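Local coordinates for uncharacterized protein PA2218 (Pseudomonas aeruginosa, PDB 2HDW) that is of unknown specific function but adopts the alpha/beta hydrolase fold and is probably a hydrolase, at residues K58-S63 against D84-K89; H68-F73 against A107-S112; I99-P104 against L115-M120; A121-V126 against R358-F363; A157-I162 against I173-I178. All blocks are in the same frame, centred on the assembly; numbering follows the deposited sequence.

Interaction 1 of 5, residues K58-S63 against D84-K89; sequences KTFPLS and DLYLPK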
# COMPACT_ATOMS: atom_id res chain seq x y z
N LYS A 58 -3.19 15.92 6.34
CA LYS A 58 -3.57 15.01 5.26
C LYS A 58 -3.59 15.78 3.94
O LYS A 58 -3.63 17.02 3.93
CB LYS A 58 -4.95 14.39 5.53
CG LYS A 58 -4.95 13.11 6.38
CD LYS A 58 -4.45 13.34 7.80
CE LYS A 58 -4.59 12.07 8.65
NZ LYS A 58 -3.91 12.19 9.98
N THR A 59 -3.58 15.04 2.83
CA THR A 59 -3.59 15.64 1.50
C THR A 59 -5.02 15.87 1.03
O THR A 59 -5.25 16.18 -0.14
CB THR A 59 -2.87 14.73 0.49
OG1 THR A 59 -3.41 13.40 0.58
CG2 THR A 59 -1.38 14.69 0.76
N PHE A 60 -5.97 15.70 1.94
CA PHE A 60 -7.38 15.89 1.65
C PHE A 60 -8.03 16.43 2.92
O PHE A 60 -7.51 16.23 4.02
CB PHE A 60 -8.01 14.54 1.26
CG PHE A 60 -7.76 13.46 2.27
CD1 PHE A 60 -8.61 13.29 3.35
CD2 PHE A 60 -6.63 12.65 2.17
CE1 PHE A 60 -8.34 12.33 4.33
CE2 PHE A 60 -6.35 11.70 3.14
CZ PHE A 60 -7.21 11.54 4.22
N PRO A 61 -9.17 17.13 2.78
CA PRO A 61 -9.84 17.70 3.96
C PRO A 61 -10.53 16.65 4.82
O PRO A 61 -10.99 15.62 4.32
CB PRO A 61 -10.85 18.67 3.35
CG PRO A 61 -10.40 18.86 1.92
CD PRO A 61 -9.89 17.50 1.56
N LEU A 62 -10.61 16.93 6.12
CA LEU A 62 -11.28 16.03 7.05
C LEU A 62 -12.78 16.08 6.76
O LEU A 62 -13.35 17.16 6.59
CB LEU A 62 -11.01 16.49 8.49
CG LEU A 62 -11.74 15.75 9.61
CD1 LEU A 62 -11.37 14.27 9.62
CD2 LEU A 62 -11.38 16.40 10.93
N SER A 63 -13.41 14.92 6.70
CA SER A 63 -14.84 14.82 6.43
C SER A 63 -15.68 14.99 7.68
O SER A 63 -15.41 14.39 8.72
CB SER A 63 -15.16 13.47 5.78
OG SER A 63 -16.57 13.31 5.68
N ASP A 84 -4.34 5.88 10.94
CA ASP A 84 -5.49 6.76 11.09
C ASP A 84 -6.70 5.85 11.01
O ASP A 84 -6.83 5.05 10.08
CB ASP A 84 -5.56 7.79 9.96
CG ASP A 84 -4.53 8.90 10.10
OD1 ASP A 84 -4.57 9.61 11.13
OD2 ASP A 84 -3.70 9.07 9.18
N LEU A 85 -7.59 5.97 11.99
CA LEU A 85 -8.80 5.18 12.06
C LEU A 85 -10.00 6.09 11.79
O LEU A 85 -10.14 7.14 12.41
CB LEU A 85 -8.93 4.56 13.45
CG LEU A 85 -10.20 3.78 13.78
CD1 LEU A 85 -10.26 2.49 12.97
CD2 LEU A 85 -10.21 3.47 15.27
N TYR A 86 -10.86 5.67 10.86
CA TYR A 86 -12.05 6.44 10.51
C TYR A 86 -13.30 5.60 10.73
O TYR A 86 -13.36 4.45 10.30
CB TYR A 86 -12.00 6.85 9.03
CG TYR A 86 -10.80 7.68 8.64
CD1 TYR A 86 -10.87 9.08 8.58
CD2 TYR A 86 -9.59 7.07 8.31
CE1 TYR A 86 -9.76 9.84 8.21
CE2 TYR A 86 -8.48 7.82 7.94
CZ TYR A 86 -8.56 9.20 7.89
OH TYR A 86 -7.45 9.91 7.52
N LEU A 87 -14.30 6.18 11.39
CA LEU A 87 -15.56 5.48 11.65
C LEU A 87 -16.76 6.33 11.27
O LEU A 87 -16.72 7.56 11.37
CB LEU A 87 -15.69 5.11 13.13
CG LEU A 87 -14.61 4.24 13.80
CD1 LEU A 87 -13.36 5.07 14.03
CD2 LEU A 87 -15.14 3.73 15.13
N PRO A 88 -17.85 5.69 10.82
CA PRO A 88 -19.06 6.42 10.44
C PRO A 88 -19.67 6.99 11.72
O PRO A 88 -19.50 6.42 12.80
CB PRO A 88 -19.95 5.33 9.83
CG PRO A 88 -18.97 4.29 9.36
CD PRO A 88 -17.95 4.26 10.47
N LYS A 89 -20.37 8.13 11.61
CA LYS A 89 -21.02 8.75 12.77
C LYS A 89 -22.45 8.22 12.92
O LYS A 89 -23.00 7.65 11.97
CB LYS A 89 -21.07 10.27 12.62
CG LYS A 89 -19.74 11.00 12.76
CD LYS A 89 -19.96 12.50 12.67
CE LYS A 89 -18.67 13.28 12.90
NZ LYS A 89 -18.13 13.05 14.26
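Lys58 and Tyr86 bury the most surface here, and Asp84 supplies the charge that draws the lysine in. The ammonium forms a salt bridge, Lys58 NZ lying 2.9 Å from Asp84 OD1 and 36° out of the carboxylate plane, above the group. The other oxygen is also close, with Asp84 OD2 3.2 Å from Lys58 NZ. The lysine chain is bent once, at chi2 (64°), and then runs extended to the strand residue. Asp84 OD1 also has a second partner, His68 NE2, which hydrogen-bonds to it; this shared grip would probably favour a charged carboxylate. Tyr86 points its phenol from the strand into the loop: its OH sits 3.8 Å from Lys58 CE and meets the Phe60 ring at the edge, in plane, at 3.7 Å from Phe60 CZ. One face of that ring is covered near its rim by Lys58 CB, so lysine and phenylalanine pack on each other within the loop, and Tyr86 OH comes up to both. Within these segments the loop meets the strand through side chains, the nearest CA atoms (Lys58 and Asp84) being 10.3 Å apart. Gln118 of helix 112-122 flanks Phe60, Ala121 touches Tyr86, and strands 66-74 and 126-130 border strand 80-88 on its two sides.

Interaction 2 of 5, residues H68-F73 against A107-S112; sequences HRKVTF and AVKEQS
The flat group in the touching set is the carboxylate of Glu110, with the Lys70 ammonium nearly level with its plane but 4.3 Å from Glu110 OE2, beyond salt-bridge range. Glu110 OE2 takes Lys109 NZ on the syn side at 2.7 Å, 25° out of the carboxylate plane, giving a salt bridge between neighbours in sequence. A water close to that plane donates to the same Glu110 OE2 at 2.6 Å and accepts from Lys70 NZ at 2.7 Å. The water is one polar link between the segments; Glu137, salt-bridged to both lysines, is another. Direct contact is slight: Lys70 NZ comes within 4.2 Å of Lys109 CE. Lys70 is bent at both chi2 (-117°) and chi3 (-72°), which carries NZ toward the loop. Segment 107-112 follows strand 96-102, in the region where alpha/beta hydrolases commonly place oxyanion-hole groups, although none is identified here. It forms a type I turn from Val108 to Gln111, closed by a hydrogen bond from Gln111 N to Val108 O. Gln111, at the N-cap of helix 112-122, also takes the Val108 amide on its side-chain OE1. Outside the segments Lys109 has a further salt bridge, to Asp131. Glu110 OE2 likewise has a second cationic partner in Arg276.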
# COMPACT_ATOMS: atom_id res chain seq x y z
N HIS A 68 -12.61 10.74 13.47
CA HIS A 68 -11.23 10.34 13.26
C HIS A 68 -10.32 10.47 14.48
O HIS A 68 -10.48 11.38 15.30
CB HIS A 68 -10.62 11.15 12.11
CG HIS A 68 -9.13 11.10 12.07
ND1 HIS A 68 -8.34 11.86 12.92
CD2 HIS A 68 -8.28 10.33 11.35
CE1 HIS A 68 -7.07 11.55 12.71
NE2 HIS A 68 -7.00 10.63 11.77
N ARG A 69 -9.36 9.55 14.57
CA ARG A 69 -8.36 9.55 15.63
C ARG A 69 -7.20 8.65 15.21
O ARG A 69 -7.37 7.74 14.38
CB ARG A 69 -8.98 9.06 16.96
CG ARG A 69 -9.28 7.57 17.06
CD ARG A 69 -9.64 7.23 18.51
NE ARG A 69 -9.45 5.82 18.84
CZ ARG A 69 -10.34 4.86 18.61
NH1 ARG A 69 -11.50 5.15 18.05
NH2 ARG A 69 -10.06 3.61 18.96
N LYS A 70 -6.01 8.91 15.75
CA LYS A 70 -4.83 8.13 15.39
C LYS A 70 -4.62 6.98 16.37
O LYS A 70 -4.90 7.11 17.56
CB LYS A 70 -3.59 9.03 15.36
CG LYS A 70 -3.86 10.42 14.77
CD LYS A 70 -3.08 10.72 13.49
CE LYS A 70 -1.61 10.93 13.76
NZ LYS A 70 -0.95 11.68 12.64
N VAL A 71 -4.14 5.85 15.87
CA VAL A 71 -3.91 4.70 16.73
C VAL A 71 -2.57 4.06 16.39
O VAL A 71 -1.93 4.41 15.40
CB VAL A 71 -5.01 3.63 16.56
CG1 VAL A 71 -6.36 4.22 16.92
CG2 VAL A 71 -5.02 3.09 15.13
N THR A 72 -2.15 3.12 17.25
CA THR A 72 -0.91 2.40 17.04
C THR A 72 -1.14 0.93 17.40
O THR A 72 -2.09 0.59 18.12
CB THR A 72 0.23 2.95 17.93
OG1 THR A 72 -0.07 2.70 19.31
CG2 THR A 72 0.40 4.44 17.71
N PHE A 73 -0.28 0.06 16.88
CA PHE A 73 -0.38 -1.37 17.14
C PHE A 73 0.90 -2.03 16.63
O PHE A 73 1.54 -1.51 15.70
CB PHE A 73 -1.61 -1.95 16.43
CG PHE A 73 -1.70 -1.57 14.98
CD1 PHE A 73 -0.94 -2.24 14.02
CD2 PHE A 73 -2.54 -0.54 14.56
CE1 PHE A 73 -1.00 -1.89 12.67
CE2 PHE A 73 -2.61 -0.18 13.22
CZ PHE A 73 -1.84 -0.85 12.27
N ALA A 107 4.59 5.47 0.13
CA ALA A 107 3.68 6.57 0.45
C ALA A 107 3.26 6.42 1.90
O ALA A 107 3.43 5.35 2.50
CB ALA A 107 2.46 6.52 -0.46
N VAL A 108 2.70 7.48 2.48
CA VAL A 108 2.24 7.43 3.86
C VAL A 108 0.73 7.57 3.92
O VAL A 108 0.08 7.96 2.94
CB VAL A 108 2.89 8.54 4.72
CG1 VAL A 108 4.37 8.27 4.87
CG2 VAL A 108 2.66 9.91 4.07
N LYS A 109 0.17 7.26 5.09
CA LYS A 109 -1.27 7.31 5.31
C LYS A 109 -1.94 8.66 5.03
O LYS A 109 -3.14 8.70 4.79
CB LYS A 109 -1.58 6.89 6.76
CG LYS A 109 -1.00 7.83 7.82
CD LYS A 109 -1.12 7.22 9.21
CE LYS A 109 -0.70 8.19 10.31
NZ LYS A 109 0.68 8.72 10.13
N GLU A 110 -1.18 9.75 5.05
CA GLU A 110 -1.77 11.05 4.78
C GLU A 110 -2.04 11.26 3.29
O GLU A 110 -2.69 12.23 2.89
CB GLU A 110 -0.87 12.18 5.31
CG GLU A 110 -0.72 12.21 6.84
CD GLU A 110 0.22 11.14 7.38
OE1 GLU A 110 0.92 10.48 6.57
OE2 GLU A 110 0.27 10.97 8.61
N GLN A 111 -1.53 10.35 2.47
CA GLN A 111 -1.72 10.45 1.04
C GLN A 111 -2.91 9.60 0.57
O GLN A 111 -3.94 9.57 1.24
CB GLN A 111 -0.41 10.10 0.32
CG GLN A 111 0.70 11.12 0.66
CD GLN A 111 2.10 10.69 0.24
OE1 GLN A 111 2.53 9.57 0.52
NE2 GLN A 111 2.82 11.59 -0.43
N SER A 112 -2.77 8.91 -0.55
CA SER A 112 -3.85 8.10 -1.11
C SER A 112 -4.61 7.13 -0.20
O SER A 112 -5.84 7.09 -0.23
CB SER A 112 -3.36 7.35 -2.35
OG SER A 112 -4.45 6.81 -3.08
O HOH W 1 -1.12 12.60 10.15

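Interaction 3 of 5, residues I99-P104 against L115-M120; sequences IVIGGP and LYAQTM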
# COMPACT_ATOMS: atom_id res chain seq x y z
N ILE A 99 -12.46 -2.27 6.87
CA ILE A 99 -11.52 -2.36 5.75
C ILE A 99 -10.15 -1.79 6.12
O ILE A 99 -10.06 -0.67 6.64
CB ILE A 99 -12.03 -1.56 4.52
CG1 ILE A 99 -13.43 -2.02 4.13
CG2 ILE A 99 -11.07 -1.72 3.36
CD1 ILE A 99 -14.05 -1.18 3.02
N VAL A 100 -9.09 -2.55 5.86
CA VAL A 100 -7.74 -2.05 6.12
C VAL A 100 -7.16 -1.64 4.78
O VAL A 100 -7.19 -2.41 3.82
CB VAL A 100 -6.83 -3.12 6.75
CG1 VAL A 100 -5.39 -2.61 6.77
CG2 VAL A 100 -7.29 -3.42 8.18
N ILE A 101 -6.64 -0.43 4.72
CA ILE A 101 -6.08 0.09 3.48
C ILE A 101 -4.61 0.46 3.58
O ILE A 101 -4.19 1.15 4.50
CB ILE A 101 -6.88 1.33 3.04
CG1 ILE A 101 -8.38 0.99 3.08
CG2 ILE A 101 -6.46 1.75 1.65
CD1 ILE A 101 -9.28 2.17 2.90
N GLY A 102 -3.83 -0.02 2.61
CA GLY A 102 -2.41 0.27 2.57
C GLY A 102 -1.96 0.62 1.16
O GLY A 102 -2.59 0.22 0.18
N GLY A 103 -0.87 1.39 1.07
CA GLY A 103 -0.35 1.78 -0.23
C GLY A 103 -0.54 3.26 -0.49
O GLY A 103 -1.31 3.91 0.22
N PRO A 104 0.16 3.84 -1.47
CA PRO A 104 1.14 3.19 -2.36
C PRO A 104 2.42 2.79 -1.63
O PRO A 104 2.64 3.17 -0.49
CB PRO A 104 1.42 4.25 -3.42
CG PRO A 104 0.13 5.02 -3.48
CD PRO A 104 -0.22 5.16 -2.01
N LEU A 115 -7.08 8.97 1.87
CA LEU A 115 -8.22 9.43 1.08
C LEU A 115 -9.21 8.28 0.88
O LEU A 115 -10.42 8.45 0.99
CB LEU A 115 -7.76 9.95 -0.28
CG LEU A 115 -8.86 10.32 -1.27
CD1 LEU A 115 -9.67 11.49 -0.72
CD2 LEU A 115 -8.23 10.70 -2.60
N TYR A 116 -8.68 7.10 0.57
CA TYR A 116 -9.52 5.92 0.38
C TYR A 116 -10.24 5.55 1.68
O TYR A 116 -11.45 5.31 1.67
CB TYR A 116 -8.68 4.72 -0.06
CG TYR A 116 -8.49 4.57 -1.55
CD1 TYR A 116 -7.70 5.48 -2.27
CD2 TYR A 116 -9.06 3.51 -2.23
CE1 TYR A 116 -7.49 5.30 -3.65
CE2 TYR A 116 -8.85 3.33 -3.60
CZ TYR A 116 -8.07 4.22 -4.30
OH TYR A 116 -7.86 4.00 -5.64
N ALA A 117 -9.50 5.51 2.78
CA ALA A 117 -10.07 5.16 4.08
C ALA A 117 -11.19 6.09 4.52
O ALA A 117 -12.24 5.63 4.99
CB ALA A 117 -8.97 5.13 5.15
N GLN A 118 -10.99 7.39 4.38
CA GLN A 118 -12.02 8.33 4.78
C GLN A 118 -13.25 8.20 3.89
O GLN A 118 -14.38 8.24 4.38
CB GLN A 118 -11.51 9.78 4.73
CG GLN A 118 -12.54 10.76 5.28
CD GLN A 118 -12.02 12.18 5.39
OE1 GLN A 118 -11.83 12.86 4.39
NE2 GLN A 118 -11.80 12.62 6.62
N THR A 119 -13.02 8.06 2.59
CA THR A 119 -14.10 7.93 1.63
C THR A 119 -14.93 6.68 1.90
O THR A 119 -16.16 6.72 1.84
CB THR A 119 -13.56 7.87 0.19
OG1 THR A 119 -12.77 9.04 -0.07
CG2 THR A 119 -14.70 7.81 -0.82
N MET A 120 -14.26 5.57 2.19
CA MET A 120 -14.99 4.34 2.45
C MET A 120 -15.70 4.41 3.81
O MET A 120 -16.72 3.76 4.01
CB MET A 120 -14.05 3.14 2.36
CG MET A 120 -13.59 2.86 0.93
SD MET A 120 -14.95 2.48 -0.22
CE MET A 120 -15.47 1.00 0.43
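This is apolar helix-on-sheet packing inside a beta-alpha-beta crossover, the unit of strand 96-102, helix 112-122 and strand 126-130 within the alpha/beta hydrolase fold. The short segments run nearly antiparallel, as expected for a helix returning across its sheet: their axes make 158° and approach to 8.7 Å. Ile101 is the main strand residue, with more surface buried than any other side chain in the pair. Its CG1 lies beside the backbone N (chi1 -49°) and the chain then extends (chi2 170°), driving CD1 into the helix backbone between Tyr116 and Ala117. Ile101 CD1 is 3.7 Å from Ala117 CB and 4.0 Å from Tyr116 CB, and the small alanine lets the strand come close at this point. Two residues earlier on the same face, Ile99 lies roughly perpendicular to Met120, and the methyl ends meet at 3.7 Å between Ile99 CD1 and Met120 CE. The intervening Val100 points away from this helix, to the other side of the sheet, where helix 148-164 covers it. The Tyr116 phenol leads away from the strand, and its OH is hydrogen-bonded to the carbonyl O of Leu347 and to Ser201 OG. Within the helix, Leu115 O accepts from Thr119 N and, at 2.6 Å, from Thr119 OG1, the two reaching it from opposite faces of its plane. Packing is tightest where Ile101 CD1 comes to 3.3 Å from Ala117 CA, shorter than usual van der Waals contact.

Interaction 4 of 5, residues A121-V126 against R358-F363; sequences AERGFV and RIAGFF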
# COMPACT_ATOMS: atom_id res chain seq x y z
N ALA A 121 -15.16 5.21 4.72
CA ALA A 121 -15.79 5.38 6.03
C ALA A 121 -17.09 6.15 5.82
O ALA A 121 -18.06 5.97 6.57
CB ALA A 121 -14.87 6.15 6.96
N GLU A 122 -17.13 7.02 4.81
CA GLU A 122 -18.35 7.76 4.52
C GLU A 122 -19.34 6.79 3.89
O GLU A 122 -20.55 7.06 3.87
CB GLU A 122 -18.08 8.90 3.53
CG GLU A 122 -17.11 9.97 4.02
CD GLU A 122 -17.04 11.15 3.06
OE1 GLU A 122 -16.91 10.91 1.84
OE2 GLU A 122 -17.10 12.30 3.53
N ARG A 123 -18.83 5.68 3.38
CA ARG A 123 -19.67 4.66 2.75
C ARG A 123 -20.18 3.63 3.75
O ARG A 123 -20.74 2.61 3.36
CB ARG A 123 -18.89 3.95 1.63
CG ARG A 123 -18.30 4.87 0.58
CD ARG A 123 -19.37 5.67 -0.14
NE ARG A 123 -18.80 6.68 -1.04
CZ ARG A 123 -18.80 6.59 -2.36
NH1 ARG A 123 -19.33 5.53 -2.97
NH2 ARG A 123 -18.27 7.57 -3.09
N GLY A 124 -19.98 3.89 5.04
CA GLY A 124 -20.47 2.97 6.07
C GLY A 124 -19.51 1.94 6.64
O GLY A 124 -19.93 1.08 7.42
N PHE A 125 -18.23 2.01 6.28
CA PHE A 125 -17.26 1.05 6.81
C PHE A 125 -16.35 1.68 7.86
O PHE A 125 -16.14 2.89 7.86
CB PHE A 125 -16.39 0.50 5.67
CG PHE A 125 -17.16 -0.21 4.58
CD1 PHE A 125 -17.40 -1.58 4.64
CD2 PHE A 125 -17.68 0.51 3.50
CE1 PHE A 125 -18.13 -2.23 3.65
CE2 PHE A 125 -18.42 -0.14 2.49
CZ PHE A 125 -18.64 -1.51 2.57
N VAL A 126 -15.84 0.87 8.77
CA VAL A 126 -14.88 1.35 9.76
C VAL A 126 -13.58 1.14 8.98
O VAL A 126 -13.36 0.05 8.46
CB VAL A 126 -14.86 0.46 11.02
CG1 VAL A 126 -13.62 0.78 11.84
CG2 VAL A 126 -16.12 0.68 11.84
N ARG A 358 -18.41 0.98 -6.79
CA ARG A 358 -18.10 -0.43 -7.02
C ARG A 358 -17.31 -1.05 -5.89
O ARG A 358 -17.52 -2.21 -5.55
CB ARG A 358 -17.32 -0.60 -8.32
CG ARG A 358 -18.10 -1.24 -9.45
CD ARG A 358 -17.83 -2.74 -9.56
NE ARG A 358 -18.32 -3.51 -8.43
CZ ARG A 358 -18.21 -4.83 -8.32
NH1 ARG A 358 -17.63 -5.53 -9.29
NH2 ARG A 358 -18.68 -5.46 -7.24
N ILE A 359 -16.38 -0.30 -5.32
CA ILE A 359 -15.59 -0.82 -4.22
C ILE A 359 -16.49 -1.02 -3.00
O ILE A 359 -16.44 -2.07 -2.36
CB ILE A 359 -14.42 0.13 -3.88
CG1 ILE A 359 -13.46 0.20 -5.08
CG2 ILE A 359 -13.68 -0.37 -2.65
CD1 ILE A 359 -12.29 1.16 -4.91
N ALA A 360 -17.33 -0.03 -2.70
CA ALA A 360 -18.25 -0.14 -1.57
C ALA A 360 -19.25 -1.28 -1.81
O ALA A 360 -19.54 -2.07 -0.91
CB ALA A 360 -19.00 1.19 -1.38
N GLY A 361 -19.77 -1.34 -3.03
CA GLY A 361 -20.73 -2.38 -3.38
C GLY A 361 -20.09 -3.75 -3.23
O GLY A 361 -20.73 -4.70 -2.78
N PHE A 362 -18.83 -3.85 -3.62
CA PHE A 362 -18.08 -5.10 -3.53
C PHE A 362 -18.01 -5.57 -2.08
O PHE A 362 -18.37 -6.71 -1.76
CB PHE A 362 -16.67 -4.89 -4.08
CG PHE A 362 -15.77 -6.09 -3.95
CD1 PHE A 362 -15.88 -7.16 -4.84
CD2 PHE A 362 -14.78 -6.13 -2.97
CE1 PHE A 362 -15.00 -8.24 -4.75
CE2 PHE A 362 -13.90 -7.21 -2.88
CZ PHE A 362 -14.01 -8.27 -3.77
N PHE A 363 -17.53 -4.70 -1.20
CA PHE A 363 -17.41 -5.08 0.20
C PHE A 363 -18.76 -5.21 0.89
O PHE A 363 -18.90 -6.01 1.82
CB PHE A 363 -16.51 -4.09 0.96
CG PHE A 363 -15.05 -4.22 0.61
CD1 PHE A 363 -14.38 -5.42 0.82
CD2 PHE A 363 -14.35 -3.14 0.08
CE1 PHE A 363 -13.02 -5.55 0.51
CE2 PHE A 363 -12.99 -3.26 -0.24
CZ PHE A 363 -12.33 -4.46 -0.02
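Phe125 fills the tight side of this contact, against Ala360 and Phe363 of helix 356-366, just after a Schellman motif ends helix 112-122. In that motif Gly124, with positive phi (97°), is the C-prime residue: Phe125 N bonds back to Met120 O, and Gly124 N to Ala121 O. The chain turns there and delivers the phenylalanine to the second helix. Phe125 carries the largest buried area of the pair. Its ring is met at the edge, near its plane, by Ala360 O, 3.6 Å from Phe125 CZ, and Phe125 CE2 lies 4.1 Å from Ala360 CB. The two phenylalanine side chains are set nearly square to one another, yet the touching part of Phe363 is its CB; the ring beyond leads away to strands 96-102 and 197-201. On the more solvent-accessible side the packing is thinner. Arg123, partly exposed, contributes the aliphatic start of its chain, with Arg123 CB 4.1 Å from Ala360 CB. Its chain then bends at chi2 (-61°) and its guanidinium forms a salt bridge to Asp357, near the start of the same helix. At the tight end, Phe125 CE1 lies 3.6 Å from Phe363 CB.

Interaction 5 of 5, residues A157-I162 against I173-I178; sequences AAVDFI and IGVIGI
Three methyl pairs make up the first shell between Val159 and Ile162 on the helix and Ile173 and Val175 on the strand. Val159 spreads its two branches over two strand residues: Val159 CG1 is 4.2 Å from Ile173 CG2, and Val159 CG2 is 4.2 Å from Val175 CG1. One helical turn on, Ile162 CG2 meets Ile173 CD1 at 4.1 Å. Both helix residues run alongside Ile173 in opposite senses, whereas Val159 stands crosswise to Val175. Ile173 reaches both helix residues because its two branches part at CB: CG2, anti to the backbone N, meets Val159, while CG1 carries CD1 to Ile162. Farther out, the segment axes stand 10.1 Å apart at 141°; the contacts fall on Ile173 and Val175, in the first half of the strand. Ala98 and Val100 of the adjacent strand 96-102 extend the same apolar floor under Ile162, and Val195 borders Val159 and Val175. Strand 173-178 leads to the turn before helix 180-191, where alpha/beta hydrolases usually place the nucleophile elbow; no nucleophile is established here. With only methyl groups meeting, the contact rests on dispersion and burial of apolar surface, with no directional bond between the segments.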
# COMPACT_ATOMS: atom_id res chain seq x y z
N ALA A 157 -1.09 -7.15 10.67
CA ALA A 157 -0.95 -6.52 11.98
C ALA A 157 -2.06 -5.48 12.09
O ALA A 157 -2.60 -5.24 13.17
CB ALA A 157 0.42 -5.85 12.10
N ALA A 158 -2.39 -4.86 10.95
CA ALA A 158 -3.45 -3.86 10.90
C ALA A 158 -4.80 -4.55 11.10
O ALA A 158 -5.68 -4.02 11.78
CB ALA A 158 -3.42 -3.11 9.57
N VAL A 159 -4.96 -5.73 10.51
CA VAL A 159 -6.20 -6.48 10.66
C VAL A 159 -6.33 -6.88 12.13
O VAL A 159 -7.44 -6.91 12.67
CB VAL A 159 -6.21 -7.73 9.76
CG1 VAL A 159 -7.42 -8.60 10.07
CG2 VAL A 159 -6.24 -7.31 8.29
N ASP A 160 -5.21 -7.20 12.77
CA ASP A 160 -5.21 -7.57 14.18
C ASP A 160 -5.87 -6.46 15.01
O ASP A 160 -6.69 -6.73 15.89
CB ASP A 160 -3.78 -7.76 14.71
CG ASP A 160 -3.17 -9.09 14.33
OD1 ASP A 160 -3.86 -9.94 13.74
OD2 ASP A 160 -1.97 -9.29 14.65
N PHE A 161 -5.48 -5.22 14.74
CA PHE A 161 -6.01 -4.09 15.49
C PHE A 161 -7.46 -3.75 15.19
O PHE A 161 -8.28 -3.67 16.10
CB PHE A 161 -5.16 -2.84 15.25
CG PHE A 161 -5.63 -1.64 16.01
CD1 PHE A 161 -5.30 -1.48 17.35
CD2 PHE A 161 -6.45 -0.69 15.40
CE1 PHE A 161 -5.79 -0.39 18.08
CE2 PHE A 161 -6.94 0.40 16.12
CZ PHE A 161 -6.60 0.55 17.46
N ILE A 162 -7.77 -3.55 13.92
CA ILE A 162 -9.12 -3.20 13.52
C ILE A 162 -10.12 -4.24 14.02
O ILE A 162 -11.25 -3.90 14.37
CB ILE A 162 -9.20 -3.03 11.97
CG1 ILE A 162 -10.38 -2.14 11.60
CG2 ILE A 162 -9.33 -4.39 11.29
CD1 ILE A 162 -10.24 -1.50 10.23
N ILE A 173 -14.19 -8.39 7.74
CA ILE A 173 -13.01 -7.59 7.39
C ILE A 173 -12.52 -7.80 5.97
O ILE A 173 -12.42 -8.94 5.50
CB ILE A 173 -11.82 -7.89 8.34
CG1 ILE A 173 -12.24 -7.75 9.80
CG2 ILE A 173 -10.64 -6.96 8.02
CD1 ILE A 173 -12.71 -6.38 10.17
N GLY A 174 -12.22 -6.70 5.29
CA GLY A 174 -11.70 -6.75 3.94
C GLY A 174 -10.48 -5.86 3.89
O GLY A 174 -10.17 -5.15 4.86
N VAL A 175 -9.75 -5.89 2.77
CA VAL A 175 -8.58 -5.04 2.62
C VAL A 175 -8.49 -4.46 1.23
O VAL A 175 -8.98 -5.04 0.26
CB VAL A 175 -7.26 -5.79 2.90
CG1 VAL A 175 -7.19 -6.22 4.36
CG2 VAL A 175 -7.14 -6.99 1.98
N ILE A 176 -7.86 -3.29 1.13
CA ILE A 176 -7.65 -2.65 -0.17
C ILE A 176 -6.15 -2.37 -0.30
O ILE A 176 -5.55 -1.74 0.57
CB ILE A 176 -8.41 -1.31 -0.31
CG1 ILE A 176 -9.92 -1.54 -0.29
CG2 ILE A 176 -8.03 -0.64 -1.64
CD1 ILE A 176 -10.74 -0.26 -0.23
N GLY A 177 -5.54 -2.87 -1.38
CA GLY A 177 -4.13 -2.65 -1.61
C GLY A 177 -3.95 -1.73 -2.80
O GLY A 177 -4.36 -2.05 -3.91
N ILE A 178 -3.32 -0.58 -2.56
CA ILE A 178 -3.09 0.41 -3.61
C ILE A 178 -1.66 0.39 -4.12
O ILE A 178 -0.71 0.26 -3.35
CB ILE A 178 -3.36 1.85 -3.08
CG1 ILE A 178 -4.71 1.92 -2.37
CG2 ILE A 178 -3.33 2.83 -4.25
CD1 ILE A 178 -4.92 3.20 -1.58

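In the fold
All five contacts gather around the central sheet of the alpha/beta hydrolase fold. Interactions 1 and 2, with centres 9 Å apart, adjoin: Thr59 OG1 is 2.7 Å from the backbone Glu110 O, and Asp84 OD2 is 3.2 Å from Lys109 CD. Interactions 3 and 5 cover opposite faces of neighbouring strands, whose backbones join through Val100 O and Ile176 N at 2.9 Å. Interactions 3 and 4 use helix 112-122 in succession, and Ile99 CD1 reaches 3.5 Å from Phe363 CD2. Interaction 4 closes a long loop of chain that contains interaction 5. The strand ends at 102 and 178 both run toward the expected catalytic region, although no active-site residue is established here.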